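Local coordinates for protein aminotransferase, class IV (Brucella abortus, PDB 4TVI) that probably catalyses the reversible transfer of the amino group between branched-chain amino acids and 2-oxoglutarate, using pyridoxal 5'-phosphate as cofactor, at residues 75-78 against 79-82; 99-102 against 103-106. All blocks are in the same frame, centred on the assembly; numbering follows the deposited sequence.

Two helix starts, close together in space, illustrate how differently a first turn can be secured. Contact 1 (75-78 with 79-82) opens helix 78-91, and contact 2 (99-102 with 103-106) opens the next helix along the chain, 100-111; their centres lie about 10 Å apart. The two touch directly: Asp-79 and Ser-82 pack on Glu-104, and Ser-82 also meets Ile-103. Both helices lie against the antiparallel five-stranded sheet, helix 78-91 touching strand 64-70 and helix 100-111 touching strand 143-151. Consecutive helices thus pack together at their N-terminal turns on one sheet, while contact 1, the more buried, also bridges to helices 241-252 and 297-310.

Contact 1: 75-78 against 79-82; sequences TPDL and DRHS
The first turn of helix 78-91 is built here by Asp-77 and Leu-78 with His-81 and Ser-82, directly after a type II beta turn from Thr-75 to Leu-78. Asp-77 holds the N-cap position; its side chain makes no capping bond, and its carbonyl takes the first i to i+4 bond of the helix. His-81 N donates to Asp-77 O over 3.0 Å, nearly straight at 169°. The imidazole also reaches back to this oxygen, with His-81 CD2 lying 3.1 Å from Asp-77 O in an oblique approach, while ND1 is held by a hydrogen bond to Asp-66. One residue on, Leu-78 O is gripped twice by Ser-82, whose N and OG arrive from opposite faces of the carbonyl plane. The shorter bond, 2.7 Å from Ser-82 OG to Leu-78 O, follows from a chi1 of -62°, which folds the hydroxyl beside its own backbone N and back toward the preceding turn.

Beside helix 241-252, the side chains of Asp-77 and Arg-80 run alongside each other. Asp-77 OD1 rests 3.5 Å from Arg-80 CD, with carboxylate and guanidinium planes 76° apart, and a water links the charged ends by donating to Asp-77 OD2 and accepting from Arg-80 NH1. A second water donates to both Asp-77 OD1 and Asp-79 OD1, oxygens 4.2 Å apart whose mutual repulsion it probably eases together with Arg-245, the salt-bridge partner of Asp-77. With Gln-244 binding Arg-80, this beta turn running into an alpha-helix N-terminus joins helix 78-91 to helix 241-252.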
loop_
_atom_site.group_PDB
_atom_site.type_symbol
_atom_site.label_atom_id
_atom_site.label_comp_id
_atom_site.label_asym_id
_atom_site.label_seq_id
_atom_site.Cartn_x
_atom_site.Cartn_y
_atom_site.Cartn_z
ATOM N N THR A 75 -13.281 4.478 -26.815
ATOM C CA THR A 75 -12.972 4.378 -25.389
ATOM C C THR A 75 -13.888 3.380 -24.683
ATOM O O THR A 75 -14.699 3.771 -23.835
ATOM C CB THR A 75 -13.114 5.745 -24.687
ATOM O OG1 THR A 75 -14.453 6.235 -24.864
ATOM C CG2 THR A 75 -12.137 6.760 -25.267
ATOM N N PRO A 76 -13.761 2.087 -25.024
ATOM C CA PRO A 76 -14.674 1.063 -24.495
ATOM C C PRO A 76 -14.673 0.973 -22.976
ATOM O O PRO A 76 -13.613 1.021 -22.347
ATOM C CB PRO A 76 -14.148 -0.235 -25.119
ATOM C CG PRO A 76 -12.735 0.054 -25.484
ATOM C CD PRO A 76 -12.723 1.501 -25.886
ATOM N N ASP A 77 -15.870 0.868 -22.406
ATOM C CA ASP A 77 -16.064 0.695 -20.968
ATOM C C ASP A 77 -15.453 1.827 -20.144
ATOM O O ASP A 77 -15.123 1.636 -18.969
ATOM C CB ASP A 77 -15.496 -0.654 -20.502
ATOM C CG ASP A 77 -16.460 -1.812 -20.751
ATOM O OD1 ASP A 77 -17.685 -1.594 -20.656
ATOM O OD2 ASP A 77 -15.993 -2.938 -21.047
ATOM N N LEU A 78 -15.303 2.999 -20.755
ATOM C CA LEU A 78 -14.855 4.184 -20.021
ATOM C C LEU A 78 -15.816 4.485 -18.872
ATOM O O LEU A 78 -15.402 4.948 -17.810
ATOM C CB LEU A 78 -14.734 5.402 -20.945
ATOM C CG LEU A 78 -14.448 6.745 -20.256
ATOM C CD1 LEU A 78 -13.168 6.670 -19.421
ATOM C CD2 LEU A 78 -14.354 7.871 -21.281
ATOM N N ASP A 79 -17.103 4.229 -19.093
ATOM C CA ASP A 79 -18.103 4.516 -18.076
ATOM C C ASP A 79 -17.938 3.594 -16.873
ATOM O O ASP A 79 -18.040 4.038 -15.729
ATOM C CB ASP A 79 -19.520 4.403 -18.652
ATOM C CG ASP A 79 -19.782 3.066 -19.341
ATOM O OD1 ASP A 79 -18.820 2.388 -19.756
ATOM O OD2 ASP A 79 -20.965 2.695 -19.477
ATOM N N ARG A 80 -17.661 2.318 -17.132
ATOM C CA ARG A 80 -17.481 1.350 -16.052
ATOM C C ARG A 80 -16.211 1.639 -15.256
ATOM O O ARG A 80 -16.213 1.577 -14.031
ATOM C CB ARG A 80 -17.435 -0.080 -16.598
ATOM C CG ARG A 80 -18.680 -0.503 -17.365
ATOM C CD ARG A 80 -18.807 -2.013 -17.376
ATOM N NE ARG A 80 -19.063 -2.552 -16.039
ATOM C CZ ARG A 80 -18.929 -3.835 -15.714
ATOM N NH1 ARG A 80 -18.530 -4.710 -16.628
ATOM N NH2 ARG A 80 -19.189 -4.244 -14.479
ATOM N N HIS A 81 -15.131 1.954 -15.963
ATOM C CA HIS A 81 -13.867 2.290 -15.318
ATOM C C HIS A 81 -13.992 3.559 -14.477
ATOM O O HIS A 81 -13.397 3.661 -13.402
ATOM C CB HIS A 81 -12.756 2.446 -16.363
ATOM C CG HIS A 81 -12.248 1.146 -16.906
ATOM N ND1 HIS A 81 -11.539 0.245 -16.138
ATOM C CD2 HIS A 81 -12.339 0.595 -18.140
ATOM C CE1 HIS A 81 -11.212 -0.800 -16.877
ATOM N NE2 HIS A 81 -11.689 -0.614 -18.096
ATOM N N SER A 82 -14.770 4.521 -14.968
ATOM C CA SER A 82 -15.003 5.762 -14.231
ATOM C C SER A 82 -15.753 5.481 -12.939
ATOM O O SER A 82 -15.419 6.027 -11.881
ATOM C CB SER A 82 -15.786 6.762 -15.081
ATOM O OG SER A 82 -15.049 7.118 -16.235
HETATM O O HOH W 1 -17.084 -4.736 -18.932
HETATM O O HOH W 2 -19.700 0.223 -21.060
#

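Contact 2: 99-102 against 103-106; sequences SAND and IEAL
Leu-106 N donates to Asp-102 O over 2.8 Å, the shortest of four successive i to i+4 bonds that set up the start of helix 100-111. The turn before it is closed by a capping box, in which Ser-99 at the N-cap and Asp-102 exchange bonds between side chain and backbone. Ser-99 OG accepts from Asp-102 N at 3.0 Å, occupying an amide that has no earlier helical carbonyl to bind. In return Ser-99 N donates to Asp-102 OD2 over 3.1 Å, meeting that oxygen on its anti side and 34° out of the carboxylate plane. The Asp-102 carboxylate is brought there by chi1 of -74°, which keeps CG beside its own backbone N and turned back toward the helix start. Its negative charge near the helix N-terminus would probably be favourable to the helix dipole.

Across the turn, Ile-103 and Leu-106 form the hydrophobic side; CG1 of Ile-103 lies 3.6 Å from Ser-99 O. Turned into the fold, Ile-103 packs on Phe-145 of strand 143-151 and on Ser-82 of helix 78-91, and Leu-106 adds Phe-145 and Leu-147, so this face seats the helix on the sheet. A polar face runs past Asn-101 and Glu-104, whose side chains run next to each other in a common direction. The Glu-104 chain is extended and its OE2 forms a salt bridge with Arg-108. Its other oxygen, Glu-104 OE1, stands 4.2 Å from Asn-101 OD1, the amide and carboxylate planes turned 72° against each other.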
loop_
_atom_site.group_PDB
_atom_site.type_symbol
_atom_site.label_atom_id
_atom_site.label_comp_id
_atom_site.label_asym_id
_atom_site.label_seq_id
_atom_site.Cartn_x
_atom_site.Cartn_y
_atom_site.Cartn_z
ATOM N N SER A 99 -18.815 12.612 -9.598
ATOM C CA SER A 99 -19.670 11.515 -10.016
ATOM C C SER A 99 -18.953 10.720 -11.097
ATOM O O SER A 99 -17.967 11.193 -11.671
ATOM C CB SER A 99 -21.004 12.034 -10.541
ATOM O OG SER A 99 -20.813 12.728 -11.760
ATOM N N ALA A 100 -19.446 9.521 -11.382
ATOM C CA ALA A 100 -18.860 8.693 -12.432
ATOM C C ALA A 100 -18.956 9.394 -13.785
ATOM O O ALA A 100 -18.009 9.372 -14.574
ATOM C CB ALA A 100 -19.546 7.337 -12.486
ATOM N N ASN A 101 -20.093 10.035 -14.033
ATOM C CA ASN A 101 -20.296 10.804 -15.258
ATOM C C ASN A 101 -19.361 12.008 -15.350
ATOM O O ASN A 101 -18.909 12.359 -16.445
ATOM C CB ASN A 101 -21.751 11.261 -15.366
ATOM C CG ASN A 101 -22.652 10.188 -15.932
ATOM O OD1 ASN A 101 -22.181 9.159 -16.413
ATOM N ND2 ASN A 101 -23.959 10.417 -15.871
ATOM N N ASP A 102 -19.087 12.641 -14.209
ATOM C CA ASP A 102 -18.133 13.748 -14.158
ATOM C C ASP A 102 -16.755 13.303 -14.641
ATOM O O ASP A 102 -16.141 13.964 -15.481
ATOM C CB ASP A 102 -18.002 14.308 -12.733
ATOM C CG ASP A 102 -19.204 15.126 -12.301
ATOM O OD1 ASP A 102 -19.920 15.669 -13.172
ATOM O OD2 ASP A 102 -19.429 15.224 -11.076
ATOM N N ILE A 103 -16.283 12.179 -14.103
ATOM C CA ILE A 103 -14.975 11.638 -14.455
ATOM C C ILE A 103 -14.913 11.285 -15.939
ATOM O O ILE A 103 -13.929 11.583 -16.614
ATOM C CB ILE A 103 -14.632 10.393 -13.607
ATOM C CG1 ILE A 103 -14.414 10.793 -12.145
ATOM C CG2 ILE A 103 -13.403 9.666 -14.162
ATOM C CD1 ILE A 103 -13.999 9.630 -11.247
ATOM N N GLU A 104 -15.971 10.656 -16.444
ATOM C CA GLU A 104 -16.022 10.284 -17.854
ATOM C C GLU A 104 -16.005 11.523 -18.748
ATOM O O GLU A 104 -15.259 11.582 -19.726
ATOM C CB GLU A 104 -17.263 9.441 -18.152
ATOM C CG GLU A 104 -17.453 9.149 -19.633
ATOM C CD GLU A 104 -18.608 8.196 -19.912
ATOM O OE1 GLU A 104 -19.217 7.685 -18.952
ATOM O OE2 GLU A 104 -18.898 7.952 -21.102
ATOM N N ALA A 105 -16.831 12.503 -18.401
ATOM C CA ALA A 105 -16.928 13.744 -19.163
ATOM C C ALA A 105 -15.593 14.485 -19.163
ATOM O O ALA A 105 -15.155 15.005 -20.188
ATOM C CB ALA A 105 -18.027 14.627 -18.603
ATOM N N LEU A 106 -14.953 14.524 -18.002
ATOM C CA LEU A 106 -13.650 15.162 -17.858
ATOM C C LEU A 106 -12.590 14.433 -18.687
ATOM O O LEU A 106 -11.747 15.062 -19.330
ATOM C CB LEU A 106 -13.245 15.197 -16.384
ATOM C CG LEU A 106 -11.993 15.995 -16.031
ATOM C CD1 LEU A 106 -12.214 17.469 -16.324
ATOM C CD2 LEU A 106 -11.621 15.775 -14.574
HETATM O O HOH W 3 -19.797 7.309 -16.650
HETATM O O HOH W 4 -22.048 7.044 -18.823
#